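Local coordinates for protein malate dehydrogenase (Naegleria fowleri, PDB 6UM4) that probably catalyses the reversible, NAD-dependent oxidation of malate to oxaloacetate, at residues R255-Q259 and N315-G320; I271-I276 and E352-M356; G278-Q284 and A402-L407; Y285-F290 and L390-S396. All coordinates share one frame; numbering follows the deposited sequence.

Contact 1 (R255-Q259 and N315-G320); sequences RGLAQ and NVQQRG
G256 and V316 mark the close approach of helix 250-264 to helix 305-317, with 5.8 Å between G256 CA and V316 CA. Q318 is the N-cap of the next helix, 319-327. V316 CG2 sits 3.9 Å from G256 CA, and Q259 CG lies beside it.

The extended R255 chain brings NE within 3.3 Å of R319 CG, and one guanidinium face lies over R319 C and G320 N. R319 CG is anti to the backbone N (chi1 -180°), and a bend at chi2 (64°) turns its own guanidinium back toward Q259. The two guanidinium planes stand 76° apart. Q259 NE2 lies over one face of the R319 group, 3.2 Å from R319 NH1, two donors with no bond.

One water lies in the plane of the R255 guanidinium, 2.8 Å from R255 NH1, and donates to V316 O. Another donates to Q259 OE1 over 2.6 Å and accepts from N315 ND2. At this subunit interface R319 NE forms a salt bridge with D152 of the second subunit, and R319 NH2 bonds to its M148 O. R255 NE also approaches D152 as a long, weak ion pair, which probably eases the like charges. R255 probably corresponds to the substrate-binding arginine of the family's LDxxR motif. With no direct hydrogen bond across the contact, waters and the second subunit serve its polar groups.

Contact 2 (I271-I276 and E352-M356); sequences ISRFAI and EWVSM
I276 N donates to S355 OG in a short, nearly straight bond of 2.6 Å (165°). S355 OG is also hydrogen-bonded to H253 ND1, so this hydroxyl ties strand 271-277 to helix 250-264 as well. A water donates to W353 O over 2.7 Å and accepts a longer bond from F274 N. At the far end S272 OG and E352 OE1 make a weak contact of 3.3 Å.

The packing centres on W353. R273 CB lies almost exactly over its six-membered ring, 3.6 Å from the centroid and 2° off the normal, a CH-pi contact. The R273 chain then runs on across the same indole, and a bend at chi3 (61°) brings one face of its guanidinium against W353 CZ2. R273 NE is held by F290 O. A275 CB touches W353 CE3 more loosely, at 4.4 Å.

R273 has left-handed backbone angles and interrupts strand 271-277. The two segments run in roughly the same direction, but their strands belong to separate three-stranded antiparallel sheets. The contact packs these sheets together within the alpha/beta C-terminal domain of the lactate/malate dehydrogenase fold.

Contact 3 (G278-Q284 and A402-L407); sequences GNHSATQ and ASVKEL
E406 lays its carboxylate against T283, with E406 OE2 3.3 Å from T283 CG2, and sinks OE1 among three donors of the loop 278-284. S281 OG gives the shortest bond, 2.6 Å, to the syn lone pair of E406 OE1. T283 OG1 donates to the same oxygen over 2.7 Å, from above the carboxylate plane (52° out of it). N279 ND2 donates over 2.8 Å, also from well out of that plane. The E406 chain is extended, with CG anti to the backbone N (chi1 -177°), and this lets it reach the loop. N279 ND2 has a second partner in E410.

S281 to Q284 is a type I beta turn, and S281 OG accepts from T283 N as an ST turn. H280 points away from the helix and bonds to D252 through ND1. This is consistent with the His-Asp pair of the active site in lactate and malate dehydrogenases; the opposite side of the same loop is bonded to helix 394-414.

One turn earlier on the helix, S403 OG accepts a straight bond from N279 N (2.9 Å, 174°). It lies only 2.5 Å from T283 OG1, and its proton could go there or to T283 O. L407 CD2 lies 3.3 Å from N279 OD1, and L407 CD1 reaches the backbone of G278.

Contact 4 (Y285-F290 and L390-S396); sequences YPDLSF and LPINSFS
Y285 and F395 set their rings almost perpendicular, with planes 86° apart and centroids 5.8 Å from each other. The approach is oblique, and Y285 CE1 and Y285 OH both lie against F395 CE2. Y285 OH is hydrogen-bonded to S396 OG over 3.0 Å, and either hydroxyl could be the donor. S396 OG lies at the ring edge, near the plane of Y285.

F290 makes the second aromatic focus. L390 CD2 stands over one face of its ring, 4.0 Å from the centroid and 6° off the normal, a CH-pi contact. The opposite face is covered by S289 CB of its own segment. P391 O comes to the ring edge, 3.4 Å from F290 CZ, with I392 CD1 also at the edge. P391 CD packs beside F290 CE1.

In the alpha/beta C-terminal domain, Y285 joins strand 285-287 to the first turn of helix 394-414, and F290, after the strand, packs on the loop 390-392 that leads into the helix. N393 is the N-cap of that helix. With chi1 at 56°, its OD1 comes round to accept from S396 N, and the bond is 2.7 Å long. On the strand side D287 forms an Asx turn: D287 OD1 takes S289 N at 2.8 Å from above the carboxylate plane, and S289 OG at 2.5 Å on its syn lone pair. These two bonds fix S289 beside S396. A water donates to D287 OD2 over 2.6 Å and is also bonded to S396 OG. D287 OD2 has a further partner in W277 NE1.

Contacts 2 and 4 are the nearest pair, their centres about 12 Å apart. They share the sheet of strands 271-277 and 285-287, where A275 O and D287 N are 2.8 Å apart. Contacts 3 and 4 both use helix 394-414, with centres about 15 Å apart. Contact 1 meets contact 2 where G256 and L257 pack on F274, and it reaches contact 3 through Q317 NE2 and Q284 O, 3.2 Å apart. The active site probably lies by contacts 1 and 3, where R255 NH1 and H280 NE2 are 6.4 Å apart. R255 and D252 fit the family's LDxxR signature, and H280 pairs with D252.

Contact 1 (R255-Q259 and N315-G320)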
loop_
_atom_site.group_PDB
_atom_site.type_symbol
_atom_site.label_atom_id
_atom_site.label_comp_id
_atom_site.label_asym_id
_atom_site.label_seq_id
_atom_site.Cartn_x
_atom_site.Cartn_y
_atom_site.Cartn_z
ATOM N N ARG A 255 4.771 -1.528 -16.771
ATOM C CA ARG A 255 4.748 -0.242 -17.457
ATOM C C ARG A 255 4.441 -0.423 -18.934
ATOM O O ARG A 255 3.709 0.382 -19.521
ATOM C CB ARG A 255 6.071 0.491 -17.263
ATOM C CG ARG A 255 6.237 1.072 -15.874
ATOM C CD ARG A 255 7.663 1.490 -15.639
ATOM N NE ARG A 255 7.783 2.392 -14.503
ATOM C CZ ARG A 255 8.938 2.720 -13.947
ATOM N NH1 ARG A 255 10.073 2.199 -14.418
ATOM N NH2 ARG A 255 8.960 3.549 -12.915
ATOM N N GLY A 256 4.988 -1.479 -19.545
ATOM C CA GLY A 256 4.639 -1.790 -20.919
ATOM C C GLY A 256 3.161 -2.083 -21.081
ATOM O O GLY A 256 2.512 -1.581 -22.008
ATOM N N LEU A 257 2.610 -2.908 -20.182
ATOM C CA LEU A 257 1.182 -3.193 -20.216
ATOM C C LEU A 257 0.373 -1.912 -20.138
ATOM O O LEU A 257 -0.665 -1.788 -20.793
ATOM C CB LEU A 257 0.784 -4.136 -19.078
ATOM C CG LEU A 257 1.379 -5.537 -19.031
ATOM C CD1 LEU A 257 0.841 -6.250 -17.823
ATOM C CD2 LEU A 257 1.012 -6.307 -20.283
ATOM N N ALA A 258 0.814 -0.950 -19.328
ATOM C CA ALA A 258 0.024 0.274 -19.220
ATOM C C ALA A 258 0.152 1.117 -20.476
ATOM O O ALA A 258 -0.816 1.775 -20.870
ATOM C CB ALA A 258 0.407 1.088 -17.983
ATOM N N GLN A 259 1.326 1.117 -21.114
ATOM C CA GLN A 259 1.459 1.863 -22.367
ATOM C C GLN A 259 0.534 1.298 -23.435
ATOM O O GLN A 259 -0.154 2.052 -24.131
ATOM C CB GLN A 259 2.913 1.866 -22.851
ATOM C CG GLN A 259 3.864 2.717 -21.983
ATOM C CD GLN A 259 3.481 4.213 -21.961
ATOM O OE1 GLN A 259 3.243 4.821 -23.000
ATOM N NE2 GLN A 259 3.419 4.794 -20.768
ATOM N N ASN A 315 9.341 5.070 -24.291
ATOM C CA ASN A 315 8.461 5.458 -23.191
ATOM C C ASN A 315 8.574 4.476 -22.033
ATOM O O ASN A 315 8.534 4.878 -20.864
ATOM C CB ASN A 315 7.010 5.542 -23.658
ATOM C CG ASN A 315 6.740 6.751 -24.530
ATOM O OD1 ASN A 315 7.489 7.728 -24.510
ATOM N ND2 ASN A 315 5.660 6.694 -25.293
ATOM N N VAL A 316 8.711 3.184 -22.347
ATOM C CA VAL A 316 8.848 2.176 -21.314
ATOM C C VAL A 316 10.204 2.308 -20.632
ATOM O O VAL A 316 10.310 2.188 -19.408
ATOM C CB VAL A 316 8.657 0.766 -21.907
ATOM C CG1 VAL A 316 8.883 -0.277 -20.829
ATOM C CG2 VAL A 316 7.276 0.594 -22.494
ATOM N N GLN A 317 11.260 2.548 -21.415
ATOM C CA GLN A 317 12.603 2.647 -20.854
ATOM C C GLN A 317 12.742 3.873 -19.966
ATOM O O GLN A 317 13.448 3.830 -18.952
ATOM C CB GLN A 317 13.645 2.709 -21.981
ATOM C CG GLN A 317 13.815 1.442 -22.797
ATOM C CD GLN A 317 14.619 1.686 -24.059
ATOM O OE1 GLN A 317 14.670 2.815 -24.577
ATOM N NE2 GLN A 317 15.263 0.635 -24.565
ATOM N N GLN A 318 12.068 4.971 -20.322
ATOM C CA GLN A 318 12.242 6.254 -19.649
ATOM C C GLN A 318 11.109 6.577 -18.691
ATOM O O GLN A 318 10.999 7.718 -18.235
ATOM C CB GLN A 318 12.386 7.377 -20.676
ATOM C CG GLN A 318 13.536 7.136 -21.617
ATOM C CD GLN A 318 14.851 7.031 -20.871
ATOM O OE1 GLN A 318 15.060 7.708 -19.858
ATOM N NE2 GLN A 318 15.738 6.159 -21.350
ATOM N N ARG A 319 10.262 5.597 -18.388
ATOM C CA ARG A 319 9.080 5.856 -17.577
ATOM C C ARG A 319 9.440 6.371 -16.183
ATOM O O ARG A 319 8.736 7.224 -15.628
ATOM C CB ARG A 319 8.243 4.586 -17.496
ATOM C CG ARG A 319 6.988 4.775 -16.679
ATOM C CD ARG A 319 6.036 5.767 -17.293
ATOM N NE ARG A 319 4.701 5.539 -16.755
ATOM C CZ ARG A 319 3.586 6.056 -17.255
ATOM N NH1 ARG A 319 3.633 6.846 -18.311
ATOM N NH2 ARG A 319 2.423 5.771 -16.692
ATOM N N GLY A 320 10.509 5.848 -15.586
ATOM C CA GLY A 320 10.908 6.327 -14.267
ATOM C C GLY A 320 11.250 7.805 -14.262
ATOM O O GLY A 320 10.915 8.533 -13.324
HETATM O O HOH W 1 10.703 0.994 -16.837
HETATM O O HOH W 2 4.115 4.447 -25.434
#

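Contact 2 (I271-I276 and E352-M356)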
loop_
_atom_site.group_PDB
_atom_site.type_symbol
_atom_site.label_atom_id
_atom_site.label_comp_id
_atom_site.label_asym_id
_atom_site.label_seq_id
_atom_site.Cartn_x
_atom_site.Cartn_y
_atom_site.Cartn_z
ATOM N N ILE A 271 -4.830 -7.824 -22.733
ATOM C CA ILE A 271 -3.467 -7.965 -23.240
ATOM C C ILE A 271 -2.885 -9.307 -22.814
ATOM O O ILE A 271 -2.934 -9.670 -21.633
ATOM C CB ILE A 271 -2.591 -6.807 -22.737
ATOM C CG1 ILE A 271 -3.284 -5.482 -23.011
ATOM C CG2 ILE A 271 -1.224 -6.822 -23.382
ATOM C CD1 ILE A 271 -2.564 -4.294 -22.396
ATOM N N SER A 272 -2.271 -10.015 -23.762
ATOM C CA SER A 272 -1.642 -11.304 -23.494
ATOM C C SER A 272 -0.286 -11.344 -24.168
ATOM O O SER A 272 -0.042 -10.622 -25.131
ATOM C CB SER A 272 -2.470 -12.495 -24.011
ATOM O OG SER A 272 -3.596 -12.754 -23.185
ATOM N N ARG A 273 0.609 -12.168 -23.618
ATOM C CA ARG A 273 1.877 -12.504 -24.254
ATOM C C ARG A 273 2.759 -11.271 -24.477
ATOM O O ARG A 273 3.142 -10.932 -25.604
ATOM C CB ARG A 273 1.622 -13.238 -25.566
ATOM C CG ARG A 273 0.837 -14.513 -25.386
ATOM C CD ARG A 273 0.156 -14.900 -26.682
ATOM N NE ARG A 273 1.134 -15.135 -27.738
ATOM C CZ ARG A 273 1.593 -16.340 -28.059
ATOM N NH1 ARG A 273 1.162 -17.401 -27.388
ATOM N NH2 ARG A 273 2.484 -16.489 -29.037
ATOM N N PHE A 274 3.062 -10.591 -23.372
ATOM C CA PHE A 274 4.010 -9.487 -23.343
ATOM C C PHE A 274 5.198 -9.868 -22.465
ATOM O O PHE A 274 5.047 -10.620 -21.497
ATOM C CB PHE A 274 3.343 -8.194 -22.800
ATOM C CG PHE A 274 4.276 -7.017 -22.736
ATOM C CD1 PHE A 274 4.768 -6.453 -23.910
ATOM C CD2 PHE A 274 4.679 -6.502 -21.523
ATOM C CE1 PHE A 274 5.642 -5.379 -23.868
ATOM C CE2 PHE A 274 5.538 -5.428 -21.462
ATOM C CZ PHE A 274 6.025 -4.861 -22.634
ATOM N N ALA A 275 6.379 -9.338 -22.790
ATOM C CA ALA A 275 7.567 -9.669 -22.007
ATOM C C ALA A 275 8.639 -8.594 -22.155
ATOM O O ALA A 275 8.725 -7.910 -23.177
ATOM C CB ALA A 275 8.141 -11.026 -22.421
ATOM N N ILE A 276 9.470 -8.486 -21.125
ATOM C CA ILE A 276 10.679 -7.664 -21.110
ATOM C C ILE A 276 11.888 -8.597 -21.202
ATOM O O ILE A 276 11.987 -9.556 -20.432
ATOM C CB ILE A 276 10.724 -6.816 -19.825
ATOM C CG1 ILE A 276 9.439 -5.990 -19.689
ATOM C CG2 ILE A 276 11.964 -5.963 -19.745
ATOM C CD1 ILE A 276 9.268 -4.897 -20.738
ATOM N N GLU A 352 -0.623 -15.947 -17.116
ATOM C CA GLU A 352 -0.120 -15.078 -18.168
ATOM C C GLU A 352 1.399 -15.061 -18.154
ATOM O O GLU A 352 2.031 -15.330 -17.132
ATOM C CB GLU A 352 -0.655 -13.658 -17.997
ATOM C CG GLU A 352 -2.166 -13.574 -18.124
ATOM C CD GLU A 352 -2.631 -13.650 -19.568
ATOM O OE1 GLU A 352 -1.818 -13.361 -20.479
ATOM O OE2 GLU A 352 -3.799 -14.037 -19.788
ATOM N N TRP A 353 1.985 -14.731 -19.304
ATOM C CA TRP A 353 3.413 -14.454 -19.330
ATOM C C TRP A 353 3.722 -13.332 -18.353
ATOM O O TRP A 353 3.052 -12.293 -18.348
ATOM C CB TRP A 353 3.880 -14.008 -20.713
ATOM C CG TRP A 353 3.756 -14.974 -21.819
ATOM C CD1 TRP A 353 3.099 -16.166 -21.812
ATOM C CD2 TRP A 353 4.274 -14.801 -23.145
ATOM N NE1 TRP A 353 3.182 -16.752 -23.061
ATOM C CE2 TRP A 353 3.899 -15.929 -23.892
ATOM C CE3 TRP A 353 5.019 -13.796 -23.771
ATOM C CZ2 TRP A 353 4.252 -16.086 -25.229
ATOM C CZ3 TRP A 353 5.364 -13.954 -25.106
ATOM C CH2 TRP A 353 4.977 -15.085 -25.816
ATOM N N VAL A 354 4.763 -13.516 -17.552
ATOM C CA VAL A 354 5.315 -12.411 -16.791
ATOM C C VAL A 354 6.804 -12.369 -17.086
ATOM O O VAL A 354 7.381 -13.312 -17.639
ATOM C CB VAL A 354 5.028 -12.526 -15.270
ATOM C CG1 VAL A 354 3.531 -12.520 -15.027
ATOM C CG2 VAL A 354 5.668 -13.787 -14.677
ATOM N N SER A 355 7.405 -11.220 -16.793
ATOM C CA SER A 355 8.841 -11.032 -16.940
ATOM C C SER A 355 9.514 -11.165 -15.583
ATOM O O SER A 355 9.035 -10.614 -14.591
ATOM C CB SER A 355 9.172 -9.673 -17.557
ATOM O OG SER A 355 8.624 -9.532 -18.862
ATOM N N MET A 356 10.612 -11.913 -15.560
ATOM C CA MET A 356 11.524 -12.064 -14.438
ATOM C C MET A 356 12.935 -12.115 -15.004
ATOM O O MET A 356 13.145 -12.705 -16.066
ATOM C CB MET A 356 11.249 -13.360 -13.651
ATOM C CG MET A 356 9.838 -13.438 -13.007
ATOM S SD MET A 356 9.476 -15.086 -12.329
ATOM C CE MET A 356 10.389 -15.047 -10.781
HETATM O O HOH W 3 1.931 -11.046 -20.433
#

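Contact 3 (G278-Q284 and A402-L407)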
loop_
_atom_site.group_PDB
_atom_site.type_symbol
_atom_site.label_atom_id
_atom_site.label_comp_id
_atom_site.label_asym_id
_atom_site.label_seq_id
_atom_site.Cartn_x
_atom_site.Cartn_y
_atom_site.Cartn_z
ATOM N N GLY A 278 16.187 -8.914 -21.134
ATOM C CA GLY A 278 17.464 -8.260 -20.889
ATOM C C GLY A 278 17.691 -7.696 -19.493
ATOM O O GLY A 278 17.272 -8.280 -18.492
ATOM N N ASN A 279 18.366 -6.555 -19.431
ATOM C CA ASN A 279 18.779 -5.915 -18.194
ATOM C C ASN A 279 17.668 -5.005 -17.671
ATOM O O ASN A 279 16.954 -4.361 -18.447
ATOM C CB ASN A 279 20.044 -5.097 -18.482
ATOM C CG ASN A 279 20.829 -4.770 -17.255
ATOM O OD1 ASN A 279 20.519 -5.242 -16.179
ATOM N ND2 ASN A 279 21.872 -3.957 -17.411
ATOM N N HIS A 280 17.546 -4.915 -16.343
ATOM C CA HIS A 280 16.648 -3.912 -15.749
ATOM C C HIS A 280 17.334 -2.550 -15.895
ATOM O O HIS A 280 17.948 -2.013 -14.969
ATOM C CB HIS A 280 16.341 -4.254 -14.290
ATOM C CG HIS A 280 15.524 -3.223 -13.576
ATOM N ND1 HIS A 280 14.299 -2.787 -14.036
ATOM C CD2 HIS A 280 15.759 -2.540 -12.429
ATOM C CE1 HIS A 280 13.815 -1.879 -13.203
ATOM N NE2 HIS A 280 14.682 -1.713 -12.218
ATOM N N SER A 281 17.229 -1.981 -17.096
ATOM C CA SER A 281 17.950 -0.757 -17.417
ATOM C C SER A 281 17.379 -0.203 -18.712
ATOM O O SER A 281 16.450 -0.768 -19.299
ATOM C CB SER A 281 19.445 -1.015 -17.563
ATOM O OG SER A 281 19.689 -1.616 -18.821
ATOM N N ALA A 282 17.971 0.892 -19.174
ATOM C CA ALA A 282 17.495 1.502 -20.408
ATOM C C ALA A 282 17.792 0.663 -21.650
ATOM O O ALA A 282 17.261 0.984 -22.713
ATOM C CB ALA A 282 18.099 2.897 -20.579
ATOM N N THR A 283 18.606 -0.396 -21.554
ATOM C CA THR A 283 18.816 -1.273 -22.701
ATOM C C THR A 283 17.802 -2.402 -22.765
ATOM O O THR A 283 17.888 -3.253 -23.661
ATOM C CB THR A 283 20.221 -1.891 -22.681
ATOM O OG1 THR A 283 20.272 -2.936 -21.700
ATOM C CG2 THR A 283 21.274 -0.831 -22.384
ATOM N N GLN A 284 16.859 -2.440 -21.836
ATOM C CA GLN A 284 15.853 -3.484 -21.848
ATOM C C GLN A 284 15.139 -3.501 -23.189
ATOM O O GLN A 284 15.068 -2.494 -23.903
ATOM C CB GLN A 284 14.841 -3.245 -20.731
ATOM C CG GLN A 284 13.973 -2.039 -20.995
ATOM C CD GLN A 284 13.065 -1.721 -19.840
ATOM O OE1 GLN A 284 11.936 -2.211 -19.780
ATOM N NE2 GLN A 284 13.521 -0.844 -18.944
ATOM N N ALA A 402 21.832 -6.228 -27.629
ATOM C CA ALA A 402 22.322 -4.995 -27.017
ATOM C C ALA A 402 22.250 -5.064 -25.495
ATOM O O ALA A 402 23.133 -4.555 -24.794
ATOM C CB ALA A 402 21.517 -3.797 -27.534
ATOM N N SER A 403 21.191 -5.660 -24.965
ATOM C CA SER A 403 21.068 -5.706 -23.517
ATOM C C SER A 403 21.989 -6.783 -22.947
ATOM O O SER A 403 22.605 -6.587 -21.893
ATOM C CB SER A 403 19.609 -5.934 -23.127
ATOM O OG SER A 403 19.276 -5.269 -21.899
ATOM N N VAL A 404 22.114 -7.912 -23.647
ATOM C CA VAL A 404 23.078 -8.933 -23.238
ATOM C C VAL A 404 24.482 -8.345 -23.186
ATOM O O VAL A 404 25.221 -8.543 -22.213
ATOM C CB VAL A 404 22.988 -10.138 -24.188
ATOM C CG1 VAL A 404 24.222 -11.024 -24.056
ATOM C CG2 VAL A 404 21.725 -10.928 -23.873
ATOM N N LYS A 405 24.835 -7.543 -24.189
ATOM C CA LYS A 405 26.128 -6.874 -24.192
ATOM C C LYS A 405 26.319 -6.039 -22.931
ATOM O O LYS A 405 27.406 -6.020 -22.349
ATOM C CB LYS A 405 26.251 -6.014 -25.445
ATOM C CG LYS A 405 27.602 -5.365 -25.659
ATOM C CD LYS A 405 27.616 -4.631 -27.003
ATOM C CE LYS A 405 28.992 -4.070 -27.314
ATOM N NZ LYS A 405 29.370 -3.010 -26.347
ATOM N N GLU A 406 25.284 -5.320 -22.507
ATOM C CA GLU A 406 25.426 -4.517 -21.302
ATOM C C GLU A 406 25.577 -5.394 -20.073
ATOM O O GLU A 406 26.390 -5.104 -19.191
ATOM C CB GLU A 406 24.224 -3.602 -21.138
ATOM C CG GLU A 406 24.361 -2.700 -19.957
ATOM C CD GLU A 406 23.143 -1.839 -19.778
ATOM O OE1 GLU A 406 22.022 -2.392 -19.686
ATOM O OE2 GLU A 406 23.320 -0.609 -19.750
ATOM N N LEU A 407 24.806 -6.478 -20.008
ATOM C CA LEU A 407 24.913 -7.396 -18.884
ATOM C C LEU A 407 26.304 -8.012 -18.814
ATOM O O LEU A 407 26.880 -8.149 -17.729
ATOM C CB LEU A 407 23.848 -8.488 -19.015
ATOM C CG LEU A 407 22.403 -8.085 -18.704
ATOM C CD1 LEU A 407 21.415 -9.117 -19.234
ATOM C CD2 LEU A 407 22.229 -7.913 -17.189
#

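Contact 4 (Y285-F290 and L390-S396)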
loop_
_atom_site.group_PDB
_atom_site.type_symbol
_atom_site.label_atom_id
_atom_site.label_comp_id
_atom_site.label_asym_id
_atom_site.label_seq_id
_atom_site.Cartn_x
_atom_site.Cartn_y
_atom_site.Cartn_z
ATOM N N TYR A 285 14.621 -4.664 -23.544
ATOM C CA TYR A 285 13.840 -4.769 -24.761
ATOM C C TYR A 285 12.414 -5.135 -24.414
ATOM O O TYR A 285 12.122 -6.310 -24.148
ATOM C CB TYR A 285 14.442 -5.792 -25.730
ATOM C CG TYR A 285 13.568 -6.004 -26.933
ATOM C CD1 TYR A 285 13.008 -4.918 -27.619
ATOM C CD2 TYR A 285 13.259 -7.276 -27.362
ATOM C CE1 TYR A 285 12.190 -5.114 -28.700
ATOM C CE2 TYR A 285 12.442 -7.476 -28.451
ATOM C CZ TYR A 285 11.913 -6.395 -29.112
ATOM O OH TYR A 285 11.106 -6.618 -30.195
ATOM N N PRO A 286 11.495 -4.171 -24.376
ATOM C CA PRO A 286 10.071 -4.498 -24.235
ATOM C C PRO A 286 9.563 -5.092 -25.541
ATOM O O PRO A 286 9.608 -4.441 -26.587
ATOM C CB PRO A 286 9.421 -3.139 -23.939
ATOM C CG PRO A 286 10.577 -2.159 -23.721
ATOM C CD PRO A 286 11.714 -2.723 -24.505
ATOM N N ASP A 287 9.074 -6.324 -25.487
ATOM C CA ASP A 287 8.867 -7.124 -26.687
ATOM C C ASP A 287 7.372 -7.281 -26.931
ATOM O O ASP A 287 6.682 -7.955 -26.157
ATOM C CB ASP A 287 9.560 -8.483 -26.540
ATOM C CG ASP A 287 9.526 -9.312 -27.825
ATOM O OD1 ASP A 287 9.035 -8.818 -28.863
ATOM O OD2 ASP A 287 10.022 -10.458 -27.794
ATOM N N LEU A 288 6.875 -6.644 -27.997
ATOM C CA LEU A 288 5.495 -6.773 -28.441
ATOM C C LEU A 288 5.328 -7.816 -29.538
ATOM O O LEU A 288 4.221 -7.963 -30.065
ATOM C CB LEU A 288 4.960 -5.427 -28.960
ATOM C CG LEU A 288 4.622 -4.376 -27.888
ATOM C CD1 LEU A 288 4.219 -3.027 -28.470
ATOM C CD2 LEU A 288 3.552 -4.908 -26.967
ATOM N N SER A 289 6.389 -8.557 -29.882
ATOM C CA SER A 289 6.336 -9.402 -31.079
ATOM C C SER A 289 5.199 -10.414 -31.022
ATOM O O SER A 289 4.687 -10.812 -32.068
ATOM C CB SER A 289 7.654 -10.156 -31.297
ATOM O OG SER A 289 8.774 -9.287 -31.327
ATOM N N PHE A 290 4.814 -10.874 -29.826
ATOM C CA PHE A 290 3.809 -11.925 -29.701
ATOM C C PHE A 290 2.517 -11.452 -29.053
ATOM O O PHE A 290 1.621 -12.267 -28.805
ATOM C CB PHE A 290 4.400 -13.093 -28.908
ATOM C CG PHE A 290 5.802 -13.447 -29.319
ATOM C CD1 PHE A 290 6.040 -14.172 -30.476
ATOM C CD2 PHE A 290 6.888 -13.036 -28.557
ATOM C CE1 PHE A 290 7.337 -14.490 -30.859
ATOM C CE2 PHE A 290 8.189 -13.352 -28.935
ATOM C CZ PHE A 290 8.412 -14.079 -30.083
ATOM N N LEU A 390 9.550 -19.646 -29.118
ATOM C CA LEU A 390 9.229 -18.365 -29.721
ATOM C C LEU A 390 10.187 -18.085 -30.875
ATOM O O LEU A 390 11.404 -18.185 -30.700
ATOM C CB LEU A 390 9.290 -17.252 -28.685
ATOM C CG LEU A 390 8.341 -17.398 -27.495
ATOM C CD1 LEU A 390 8.596 -16.294 -26.493
ATOM C CD2 LEU A 390 6.893 -17.374 -27.969
ATOM N N PRO A 391 9.680 -17.769 -32.069
ATOM C CA PRO A 391 10.564 -17.352 -33.168
ATOM C C PRO A 391 11.039 -15.925 -32.938
ATOM O O PRO A 391 10.233 -15.005 -32.784
ATOM C CB PRO A 391 9.663 -17.457 -34.405
ATOM C CG PRO A 391 8.290 -17.224 -33.877
ATOM C CD PRO A 391 8.258 -17.735 -32.447
ATOM N N ILE A 392 12.354 -15.741 -32.905
ATOM C CA ILE A 392 12.963 -14.450 -32.603
ATOM C C ILE A 392 13.365 -13.793 -33.917
ATOM O O ILE A 392 14.276 -14.269 -34.593
ATOM C CB ILE A 392 14.176 -14.608 -31.677
ATOM C CG1 ILE A 392 13.784 -15.336 -30.389
ATOM C CG2 ILE A 392 14.747 -13.255 -31.321
ATOM C CD1 ILE A 392 12.639 -14.678 -29.641
ATOM N N ASN A 393 12.720 -12.686 -34.277
ATOM C CA ASN A 393 13.106 -12.005 -35.503
ATOM C C ASN A 393 14.350 -11.147 -35.300
ATOM O O ASN A 393 14.856 -10.970 -34.192
ATOM C CB ASN A 393 11.978 -11.129 -36.050
ATOM C CG ASN A 393 11.475 -10.101 -35.053
ATOM O OD1 ASN A 393 12.243 -9.360 -34.415
ATOM N ND2 ASN A 393 10.154 -9.988 -34.985
ATOM N N SER A 394 14.815 -10.583 -36.412
ATOM C CA SER A 394 16.086 -9.869 -36.434
ATOM C C SER A 394 16.016 -8.572 -35.640
ATOM O O SER A 394 17.009 -8.160 -35.029
ATOM C CB SER A 394 16.489 -9.590 -37.886
ATOM O OG SER A 394 17.383 -8.495 -37.949
ATOM N N PHE A 395 14.870 -7.892 -35.663
ATOM C CA PHE A 395 14.745 -6.703 -34.831
ATOM C C PHE A 395 14.814 -7.070 -33.359
ATOM O O PHE A 395 15.503 -6.406 -32.577
ATOM C CB PHE A 395 13.440 -5.972 -35.104
ATOM C CG PHE A 395 13.212 -4.813 -34.186
ATOM C CD1 PHE A 395 14.046 -3.702 -34.240
ATOM C CD2 PHE A 395 12.194 -4.839 -33.246
ATOM C CE1 PHE A 395 13.853 -2.621 -33.395
ATOM C CE2 PHE A 395 11.994 -3.762 -32.404
ATOM C CZ PHE A 395 12.828 -2.655 -32.466
ATOM N N SER A 396 14.117 -8.138 -32.973
ATOM C CA SER A 396 14.192 -8.602 -31.590
ATOM C C SER A 396 15.599 -9.078 -31.243
ATOM O O SER A 396 16.103 -8.787 -30.154
ATOM C CB SER A 396 13.177 -9.714 -31.341
ATOM O OG SER A 396 11.860 -9.224 -31.410
HETATM O O HOH W 4 10.641 -11.464 -30.059
#